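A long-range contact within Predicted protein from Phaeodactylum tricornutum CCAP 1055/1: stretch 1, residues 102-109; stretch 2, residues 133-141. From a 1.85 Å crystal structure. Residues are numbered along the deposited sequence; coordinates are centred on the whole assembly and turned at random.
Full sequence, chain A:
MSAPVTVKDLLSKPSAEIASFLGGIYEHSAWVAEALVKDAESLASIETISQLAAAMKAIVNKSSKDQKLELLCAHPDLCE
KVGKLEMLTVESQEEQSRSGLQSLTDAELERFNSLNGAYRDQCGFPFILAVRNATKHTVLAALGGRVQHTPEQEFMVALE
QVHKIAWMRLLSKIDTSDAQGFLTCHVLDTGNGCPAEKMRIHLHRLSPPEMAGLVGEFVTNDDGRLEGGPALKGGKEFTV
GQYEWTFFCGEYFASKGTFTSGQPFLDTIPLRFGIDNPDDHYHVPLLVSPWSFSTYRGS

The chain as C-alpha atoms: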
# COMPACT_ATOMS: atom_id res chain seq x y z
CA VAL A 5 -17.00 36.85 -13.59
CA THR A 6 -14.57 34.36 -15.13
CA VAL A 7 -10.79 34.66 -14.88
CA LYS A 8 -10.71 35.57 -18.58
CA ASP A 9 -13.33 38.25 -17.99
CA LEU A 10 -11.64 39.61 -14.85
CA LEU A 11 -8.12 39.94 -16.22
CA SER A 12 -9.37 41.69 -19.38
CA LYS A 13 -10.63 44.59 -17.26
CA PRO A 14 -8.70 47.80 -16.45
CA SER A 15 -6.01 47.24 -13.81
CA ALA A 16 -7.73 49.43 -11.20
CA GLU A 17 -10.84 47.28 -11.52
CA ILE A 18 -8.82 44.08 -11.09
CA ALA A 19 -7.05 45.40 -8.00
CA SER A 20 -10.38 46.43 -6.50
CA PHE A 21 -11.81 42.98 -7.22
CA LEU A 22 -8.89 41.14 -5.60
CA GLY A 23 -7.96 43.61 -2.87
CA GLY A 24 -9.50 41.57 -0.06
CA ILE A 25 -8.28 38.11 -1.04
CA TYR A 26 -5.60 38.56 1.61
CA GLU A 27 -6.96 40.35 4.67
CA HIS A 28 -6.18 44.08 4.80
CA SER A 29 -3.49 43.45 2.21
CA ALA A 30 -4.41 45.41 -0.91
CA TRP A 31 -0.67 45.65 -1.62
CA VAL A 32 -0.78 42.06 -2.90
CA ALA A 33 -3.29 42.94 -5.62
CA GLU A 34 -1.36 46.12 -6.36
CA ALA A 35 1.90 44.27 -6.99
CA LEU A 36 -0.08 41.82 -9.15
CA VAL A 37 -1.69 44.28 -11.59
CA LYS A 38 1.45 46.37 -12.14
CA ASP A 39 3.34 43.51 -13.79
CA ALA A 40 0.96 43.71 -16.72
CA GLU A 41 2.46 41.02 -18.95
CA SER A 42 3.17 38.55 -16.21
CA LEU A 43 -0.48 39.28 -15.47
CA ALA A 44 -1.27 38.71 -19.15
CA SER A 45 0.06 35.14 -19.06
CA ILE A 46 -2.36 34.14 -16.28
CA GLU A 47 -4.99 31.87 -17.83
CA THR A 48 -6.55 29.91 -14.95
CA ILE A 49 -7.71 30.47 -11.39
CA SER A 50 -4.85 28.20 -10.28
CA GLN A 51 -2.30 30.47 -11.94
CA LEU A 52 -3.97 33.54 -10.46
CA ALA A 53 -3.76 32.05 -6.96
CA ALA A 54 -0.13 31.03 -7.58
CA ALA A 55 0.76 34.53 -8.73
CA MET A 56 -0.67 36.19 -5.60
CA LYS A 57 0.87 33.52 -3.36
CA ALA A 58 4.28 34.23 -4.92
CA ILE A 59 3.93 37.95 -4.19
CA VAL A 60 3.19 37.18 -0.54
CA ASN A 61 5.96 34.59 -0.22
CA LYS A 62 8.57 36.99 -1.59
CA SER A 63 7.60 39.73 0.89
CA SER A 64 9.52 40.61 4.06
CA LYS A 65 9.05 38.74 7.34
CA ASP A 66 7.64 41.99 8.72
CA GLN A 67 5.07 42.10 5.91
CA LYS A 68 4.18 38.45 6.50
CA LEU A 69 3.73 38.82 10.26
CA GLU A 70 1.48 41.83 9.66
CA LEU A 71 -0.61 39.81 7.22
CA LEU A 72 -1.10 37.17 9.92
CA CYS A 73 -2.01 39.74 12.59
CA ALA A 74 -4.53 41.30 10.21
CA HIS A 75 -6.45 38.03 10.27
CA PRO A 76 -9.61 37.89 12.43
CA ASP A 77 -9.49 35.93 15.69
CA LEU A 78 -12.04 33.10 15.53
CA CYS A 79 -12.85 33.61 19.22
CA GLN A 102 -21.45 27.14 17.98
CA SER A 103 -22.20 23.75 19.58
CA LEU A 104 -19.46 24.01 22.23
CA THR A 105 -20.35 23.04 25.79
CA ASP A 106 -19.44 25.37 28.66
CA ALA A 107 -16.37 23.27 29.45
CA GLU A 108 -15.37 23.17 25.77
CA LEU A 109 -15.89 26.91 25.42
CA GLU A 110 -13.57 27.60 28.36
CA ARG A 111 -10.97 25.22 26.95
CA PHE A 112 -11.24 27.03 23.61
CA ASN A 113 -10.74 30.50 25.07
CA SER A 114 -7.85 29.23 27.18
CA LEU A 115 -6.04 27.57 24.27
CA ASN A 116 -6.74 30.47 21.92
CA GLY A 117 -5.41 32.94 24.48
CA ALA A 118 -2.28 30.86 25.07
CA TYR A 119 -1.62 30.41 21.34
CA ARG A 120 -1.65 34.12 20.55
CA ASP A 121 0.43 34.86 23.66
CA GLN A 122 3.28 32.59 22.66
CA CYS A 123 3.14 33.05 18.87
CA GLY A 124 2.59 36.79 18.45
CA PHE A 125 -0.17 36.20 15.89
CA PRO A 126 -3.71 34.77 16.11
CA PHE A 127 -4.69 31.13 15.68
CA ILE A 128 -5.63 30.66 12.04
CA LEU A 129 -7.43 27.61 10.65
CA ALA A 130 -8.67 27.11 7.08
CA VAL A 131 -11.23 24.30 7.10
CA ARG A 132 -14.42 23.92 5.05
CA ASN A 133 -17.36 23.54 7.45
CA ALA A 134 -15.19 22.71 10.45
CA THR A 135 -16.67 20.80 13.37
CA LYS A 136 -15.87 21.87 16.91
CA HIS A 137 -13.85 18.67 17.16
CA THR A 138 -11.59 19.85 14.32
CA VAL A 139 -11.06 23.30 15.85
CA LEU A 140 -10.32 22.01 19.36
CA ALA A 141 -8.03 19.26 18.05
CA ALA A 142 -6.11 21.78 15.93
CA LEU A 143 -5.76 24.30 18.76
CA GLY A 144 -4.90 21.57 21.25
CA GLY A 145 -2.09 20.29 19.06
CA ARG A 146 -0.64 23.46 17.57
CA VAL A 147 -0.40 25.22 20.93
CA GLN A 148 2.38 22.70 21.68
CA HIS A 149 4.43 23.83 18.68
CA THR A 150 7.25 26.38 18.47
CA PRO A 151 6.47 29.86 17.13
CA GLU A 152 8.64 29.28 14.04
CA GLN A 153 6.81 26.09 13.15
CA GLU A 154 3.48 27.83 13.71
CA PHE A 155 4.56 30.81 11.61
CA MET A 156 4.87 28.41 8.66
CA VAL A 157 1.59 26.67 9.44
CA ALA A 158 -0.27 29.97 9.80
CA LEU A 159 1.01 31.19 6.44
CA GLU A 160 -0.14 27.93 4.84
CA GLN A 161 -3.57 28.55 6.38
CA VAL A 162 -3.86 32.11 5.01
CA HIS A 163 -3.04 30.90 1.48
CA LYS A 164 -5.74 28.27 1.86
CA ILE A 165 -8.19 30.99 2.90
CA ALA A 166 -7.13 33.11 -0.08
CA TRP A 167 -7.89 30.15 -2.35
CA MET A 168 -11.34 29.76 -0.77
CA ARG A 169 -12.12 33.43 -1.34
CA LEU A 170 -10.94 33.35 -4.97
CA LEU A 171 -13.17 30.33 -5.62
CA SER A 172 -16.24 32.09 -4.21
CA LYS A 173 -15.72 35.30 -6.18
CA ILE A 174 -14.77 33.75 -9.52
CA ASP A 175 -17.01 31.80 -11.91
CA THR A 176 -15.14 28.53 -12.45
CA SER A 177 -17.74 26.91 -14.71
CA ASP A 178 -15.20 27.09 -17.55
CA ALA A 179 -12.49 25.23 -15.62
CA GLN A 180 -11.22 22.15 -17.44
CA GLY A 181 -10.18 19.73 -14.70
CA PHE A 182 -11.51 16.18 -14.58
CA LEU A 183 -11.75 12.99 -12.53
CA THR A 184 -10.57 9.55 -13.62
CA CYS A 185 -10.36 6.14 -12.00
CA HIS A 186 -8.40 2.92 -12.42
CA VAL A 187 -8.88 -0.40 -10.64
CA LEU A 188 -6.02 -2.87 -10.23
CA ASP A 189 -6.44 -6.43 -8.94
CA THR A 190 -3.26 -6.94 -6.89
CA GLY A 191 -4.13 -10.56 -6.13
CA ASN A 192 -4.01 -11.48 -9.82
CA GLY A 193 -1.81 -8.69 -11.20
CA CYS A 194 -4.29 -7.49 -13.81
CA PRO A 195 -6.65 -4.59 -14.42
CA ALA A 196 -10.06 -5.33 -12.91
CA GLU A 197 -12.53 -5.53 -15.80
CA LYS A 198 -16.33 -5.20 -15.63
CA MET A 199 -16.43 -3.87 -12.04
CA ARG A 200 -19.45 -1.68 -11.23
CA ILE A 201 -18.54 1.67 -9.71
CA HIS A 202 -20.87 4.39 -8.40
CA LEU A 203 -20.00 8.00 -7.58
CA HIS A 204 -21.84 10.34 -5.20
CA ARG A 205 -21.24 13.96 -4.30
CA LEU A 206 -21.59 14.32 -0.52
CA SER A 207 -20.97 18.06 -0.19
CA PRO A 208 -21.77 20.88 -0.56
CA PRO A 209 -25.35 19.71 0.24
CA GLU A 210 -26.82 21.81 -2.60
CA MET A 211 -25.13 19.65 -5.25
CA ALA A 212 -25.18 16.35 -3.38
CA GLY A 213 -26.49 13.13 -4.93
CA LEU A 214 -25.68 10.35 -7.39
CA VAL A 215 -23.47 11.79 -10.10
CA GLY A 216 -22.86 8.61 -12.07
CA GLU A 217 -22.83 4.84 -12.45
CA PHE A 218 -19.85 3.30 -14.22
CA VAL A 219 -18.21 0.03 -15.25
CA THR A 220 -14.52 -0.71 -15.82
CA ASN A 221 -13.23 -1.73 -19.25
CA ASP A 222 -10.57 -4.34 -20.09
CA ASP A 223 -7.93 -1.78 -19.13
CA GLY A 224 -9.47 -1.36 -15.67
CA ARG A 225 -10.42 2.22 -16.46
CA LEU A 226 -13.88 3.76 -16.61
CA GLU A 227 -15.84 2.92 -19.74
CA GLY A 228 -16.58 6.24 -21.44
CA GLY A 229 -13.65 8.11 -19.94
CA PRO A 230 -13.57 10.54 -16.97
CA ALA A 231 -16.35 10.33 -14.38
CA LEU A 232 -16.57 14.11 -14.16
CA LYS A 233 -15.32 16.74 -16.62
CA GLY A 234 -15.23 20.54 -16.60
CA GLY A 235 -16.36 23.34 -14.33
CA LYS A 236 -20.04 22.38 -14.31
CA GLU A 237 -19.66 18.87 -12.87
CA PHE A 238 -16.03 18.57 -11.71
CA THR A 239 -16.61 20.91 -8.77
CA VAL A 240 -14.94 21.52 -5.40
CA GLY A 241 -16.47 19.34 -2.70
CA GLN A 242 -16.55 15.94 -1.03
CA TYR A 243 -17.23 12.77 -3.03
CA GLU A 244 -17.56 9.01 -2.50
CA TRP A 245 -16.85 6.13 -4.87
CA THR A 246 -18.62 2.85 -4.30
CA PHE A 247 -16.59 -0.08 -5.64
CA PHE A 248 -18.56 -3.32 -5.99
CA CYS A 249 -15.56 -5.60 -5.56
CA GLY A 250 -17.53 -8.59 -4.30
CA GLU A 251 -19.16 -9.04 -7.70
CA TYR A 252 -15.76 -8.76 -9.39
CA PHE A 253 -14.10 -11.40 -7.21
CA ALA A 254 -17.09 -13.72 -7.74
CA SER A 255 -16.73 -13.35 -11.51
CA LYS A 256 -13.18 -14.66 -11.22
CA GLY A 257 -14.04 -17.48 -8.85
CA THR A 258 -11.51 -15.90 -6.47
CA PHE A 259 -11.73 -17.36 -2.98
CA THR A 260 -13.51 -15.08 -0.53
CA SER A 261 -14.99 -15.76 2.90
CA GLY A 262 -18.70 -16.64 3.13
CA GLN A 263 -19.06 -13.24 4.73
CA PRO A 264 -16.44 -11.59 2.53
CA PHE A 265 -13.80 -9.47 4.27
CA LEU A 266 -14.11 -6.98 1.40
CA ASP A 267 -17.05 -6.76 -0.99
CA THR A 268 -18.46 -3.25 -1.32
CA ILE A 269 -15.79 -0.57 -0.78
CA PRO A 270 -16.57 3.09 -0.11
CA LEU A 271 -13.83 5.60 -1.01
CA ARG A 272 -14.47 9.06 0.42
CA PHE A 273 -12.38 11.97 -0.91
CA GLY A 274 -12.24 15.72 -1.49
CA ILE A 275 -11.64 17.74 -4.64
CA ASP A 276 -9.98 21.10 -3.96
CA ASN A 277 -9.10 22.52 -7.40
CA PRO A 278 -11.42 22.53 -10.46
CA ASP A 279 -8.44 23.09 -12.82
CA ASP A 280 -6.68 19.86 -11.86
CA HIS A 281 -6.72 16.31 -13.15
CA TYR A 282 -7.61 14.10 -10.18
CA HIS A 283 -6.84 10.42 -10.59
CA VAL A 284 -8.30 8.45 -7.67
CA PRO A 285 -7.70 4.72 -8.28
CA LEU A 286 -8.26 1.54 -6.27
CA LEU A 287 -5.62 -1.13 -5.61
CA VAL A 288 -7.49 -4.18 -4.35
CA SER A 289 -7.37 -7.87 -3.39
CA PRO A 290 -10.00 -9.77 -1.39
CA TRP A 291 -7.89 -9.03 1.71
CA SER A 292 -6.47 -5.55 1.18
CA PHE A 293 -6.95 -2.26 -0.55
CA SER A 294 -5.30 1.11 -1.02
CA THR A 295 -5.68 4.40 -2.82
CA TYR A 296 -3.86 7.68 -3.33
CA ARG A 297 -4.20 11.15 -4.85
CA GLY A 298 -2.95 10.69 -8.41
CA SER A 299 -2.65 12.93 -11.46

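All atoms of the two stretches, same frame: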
# COMPACT_ATOMS: atom_id res chain seq x y z
N GLN A 102 -20.66 28.18 18.62
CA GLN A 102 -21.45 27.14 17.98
C GLN A 102 -21.95 26.11 19.00
O GLN A 102 -22.59 26.47 19.99
CB GLN A 102 -20.64 26.46 16.87
CG GLN A 102 -19.14 26.54 17.07
CD GLN A 102 -18.37 25.89 15.94
OE1 GLN A 102 -18.95 25.19 15.10
NE2 GLN A 102 -17.06 26.11 15.91
N SER A 103 -21.65 24.83 18.76
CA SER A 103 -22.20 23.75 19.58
C SER A 103 -21.30 23.38 20.76
O SER A 103 -21.44 22.30 21.33
CB SER A 103 -22.45 22.51 18.72
OG SER A 103 -21.25 22.00 18.18
N LEU A 104 -20.38 24.27 21.12
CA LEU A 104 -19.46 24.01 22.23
C LEU A 104 -20.19 24.00 23.57
O LEU A 104 -21.06 24.83 23.82
CB LEU A 104 -18.35 25.06 22.26
CG LEU A 104 -17.25 24.98 21.20
CD1 LEU A 104 -16.24 26.10 21.39
CD2 LEU A 104 -16.57 23.63 21.25
N THR A 105 -19.84 23.04 24.42
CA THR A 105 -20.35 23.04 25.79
C THR A 105 -19.65 24.14 26.59
O THR A 105 -18.74 24.79 26.09
CB THR A 105 -20.12 21.68 26.48
OG1 THR A 105 -18.72 21.41 26.54
CG2 THR A 105 -20.82 20.56 25.72
N ASP A 106 -20.08 24.36 27.83
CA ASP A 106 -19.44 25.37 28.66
C ASP A 106 -17.99 25.01 28.95
O ASP A 106 -17.12 25.87 28.92
CB ASP A 106 -20.22 25.57 29.96
CG ASP A 106 -21.12 26.79 29.91
OD1 ASP A 106 -21.67 27.08 28.82
OD2 ASP A 106 -21.26 27.47 30.95
N ALA A 107 -17.74 23.73 29.23
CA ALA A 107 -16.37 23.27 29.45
C ALA A 107 -15.52 23.44 28.19
O ALA A 107 -14.38 23.91 28.25
CB ALA A 107 -16.37 21.82 29.89
N GLU A 108 -16.07 23.06 27.04
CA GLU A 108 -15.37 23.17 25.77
C GLU A 108 -15.10 24.63 25.41
O GLU A 108 -14.05 24.96 24.85
CB GLU A 108 -16.17 22.50 24.64
CG GLU A 108 -16.09 20.98 24.64
CD GLU A 108 -17.07 20.33 23.67
OE1 GLU A 108 -18.10 20.96 23.33
OE2 GLU A 108 -16.81 19.19 23.24
N LEU A 109 -16.04 25.50 25.74
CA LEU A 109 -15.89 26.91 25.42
C LEU A 109 -14.76 27.53 26.24
O LEU A 109 -13.99 28.35 25.74
CB LEU A 109 -17.20 27.66 25.67
CG LEU A 109 -17.29 29.07 25.10
CD1 LEU A 109 -17.07 29.06 23.59
CD2 LEU A 109 -18.63 29.71 25.44
N ASN A 133 -16.34 24.03 6.52
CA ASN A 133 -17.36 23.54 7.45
C ASN A 133 -16.75 22.72 8.59
O ASN A 133 -17.05 21.54 8.75
CB ASN A 133 -18.41 22.71 6.71
N ALA A 134 -15.90 23.37 9.37
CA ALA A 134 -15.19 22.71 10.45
C ALA A 134 -16.12 22.37 11.61
O ALA A 134 -16.96 23.18 12.01
CB ALA A 134 -14.04 23.58 10.94
N THR A 135 -15.98 21.17 12.14
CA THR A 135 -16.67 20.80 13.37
C THR A 135 -15.91 21.38 14.54
O THR A 135 -14.76 21.80 14.39
CB THR A 135 -16.78 19.28 13.53
OG1 THR A 135 -15.47 18.73 13.73
CG2 THR A 135 -17.40 18.65 12.30
N LYS A 136 -16.55 21.42 15.71
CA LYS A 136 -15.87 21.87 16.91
C LYS A 136 -14.72 20.93 17.24
O LYS A 136 -13.71 21.34 17.80
CB LYS A 136 -16.85 21.95 18.09
CG LYS A 136 -17.49 20.62 18.45
CD LYS A 136 -18.41 20.74 19.65
CE LYS A 136 -19.03 19.38 19.98
NZ LYS A 136 -19.86 19.43 21.21
N HIS A 137 -14.89 19.65 16.91
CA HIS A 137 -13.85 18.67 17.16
C HIS A 137 -12.57 19.04 16.42
O HIS A 137 -11.49 19.02 16.99
CB HIS A 137 -14.31 17.27 16.77
CG HIS A 137 -15.54 16.82 17.49
ND1 HIS A 137 -15.53 16.43 18.81
CD2 HIS A 137 -16.82 16.68 17.07
CE1 HIS A 137 -16.75 16.08 19.18
NE2 HIS A 137 -17.55 16.22 18.14
N THR A 138 -12.71 19.41 15.14
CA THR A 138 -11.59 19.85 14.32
C THR A 138 -10.86 21.06 14.92
O THR A 138 -9.64 21.06 15.06
CB THR A 138 -12.04 20.21 12.89
OG1 THR A 138 -12.69 19.08 12.30
CG2 THR A 138 -10.85 20.62 12.03
N VAL A 139 -11.63 22.08 15.28
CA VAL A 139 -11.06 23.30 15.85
C VAL A 139 -10.31 23.03 17.16
O VAL A 139 -9.18 23.48 17.34
CB VAL A 139 -12.15 24.35 16.08
CG1 VAL A 139 -11.55 25.57 16.75
CG2 VAL A 139 -12.80 24.73 14.76
N LEU A 140 -10.94 22.30 18.07
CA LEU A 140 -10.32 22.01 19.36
C LEU A 140 -9.09 21.12 19.21
O LEU A 140 -8.08 21.33 19.89
CB LEU A 140 -11.33 21.36 20.31
CG LEU A 140 -12.37 22.33 20.89
CD1 LEU A 140 -13.51 21.56 21.53
CD2 LEU A 140 -11.70 23.25 21.90
N ALA A 141 -9.17 20.14 18.31
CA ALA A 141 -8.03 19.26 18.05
C ALA A 141 -6.85 20.04 17.48
O ALA A 141 -5.70 19.81 17.85
CB ALA A 141 -8.43 18.14 17.11
O HOH W 1 -19.66 21.17 15.55

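The contact joins the beginnings of two helices, each with the loop that leads into it, and it is small: 363 Å² is buried, both sides summed. Lys-136, in the first turn of the second helix, contributes the largest share. Its CA-to-CB bond points toward the first stretch, and after a chi1 of 61° (p) the chain runs fully extended, chi2 to chi4 all t, so that the ammonium group is carried past Leu-104 and Ser-103 to the start of the opposing helix.

There NZ donates two hydrogen bonds. One goes to the backbone, from Lys-136 NZ to Ser-103 O at 3.3 Å; the other runs from Lys-136 NZ to Glu-108 OE1 at 3.2 Å and forms part of a salt bridge. The lysine thus satisfies a loop carbonyl and a carboxylate at once, a task suited to a long side chain ending in several N-H donors.

Glu-108 OE1 is also engaged within its own stretch. Thr-105 N donates to Glu-108 OE1 at 2.9 Å in a nearly linear bond (173°), and Thr-105 OG1 adds a weak one to the same Glu-108 OE1 at 3.3 Å. In return, Glu-108 N donates to Thr-105 OG1 at 3.2 Å, capping the helix. Threonine suits this N-cap position because its hydroxyl accepts from a backbone amide in the first turn, where no preceding carbonyl of the helix is available. The glutamate folds back to take up the N-H of the capping residue, and the same oxygen meets the lysine, so the capping arrangement and the salt bridge share one acceptor.

At the other helix start, Lys-136 N donates to a water at 3.1 Å, and that water lies 3.2 Å from Ser-103 OG. The water thereby links the backbone amide of one stretch to a side-chain hydroxyl of the other. Ser-103 OG also packs 3.4 Å from Lys-136 CD, against the aliphatic part of the lysine. Nearby, Thr-135 OG1 and Thr-138 OG1 share a hydrogen bond of 3.1 Å within the second stretch.

Beside this polar network lies a small apolar patch. The CA-to-CB bond of Leu-104 points sideways, but its end comes nearer, placing CD2 3.6 Å from Lys-136 CB and 3.7 Å from Leu-140 CD1. Leu-140, one turn after Lys-136, is buried and directed toward the first stretch; its CD1 also lies 4.1 Å from Glu-108 CG. The methylenes of both charged residues therefore extend the leucine packing, while their charged ends pair with each other.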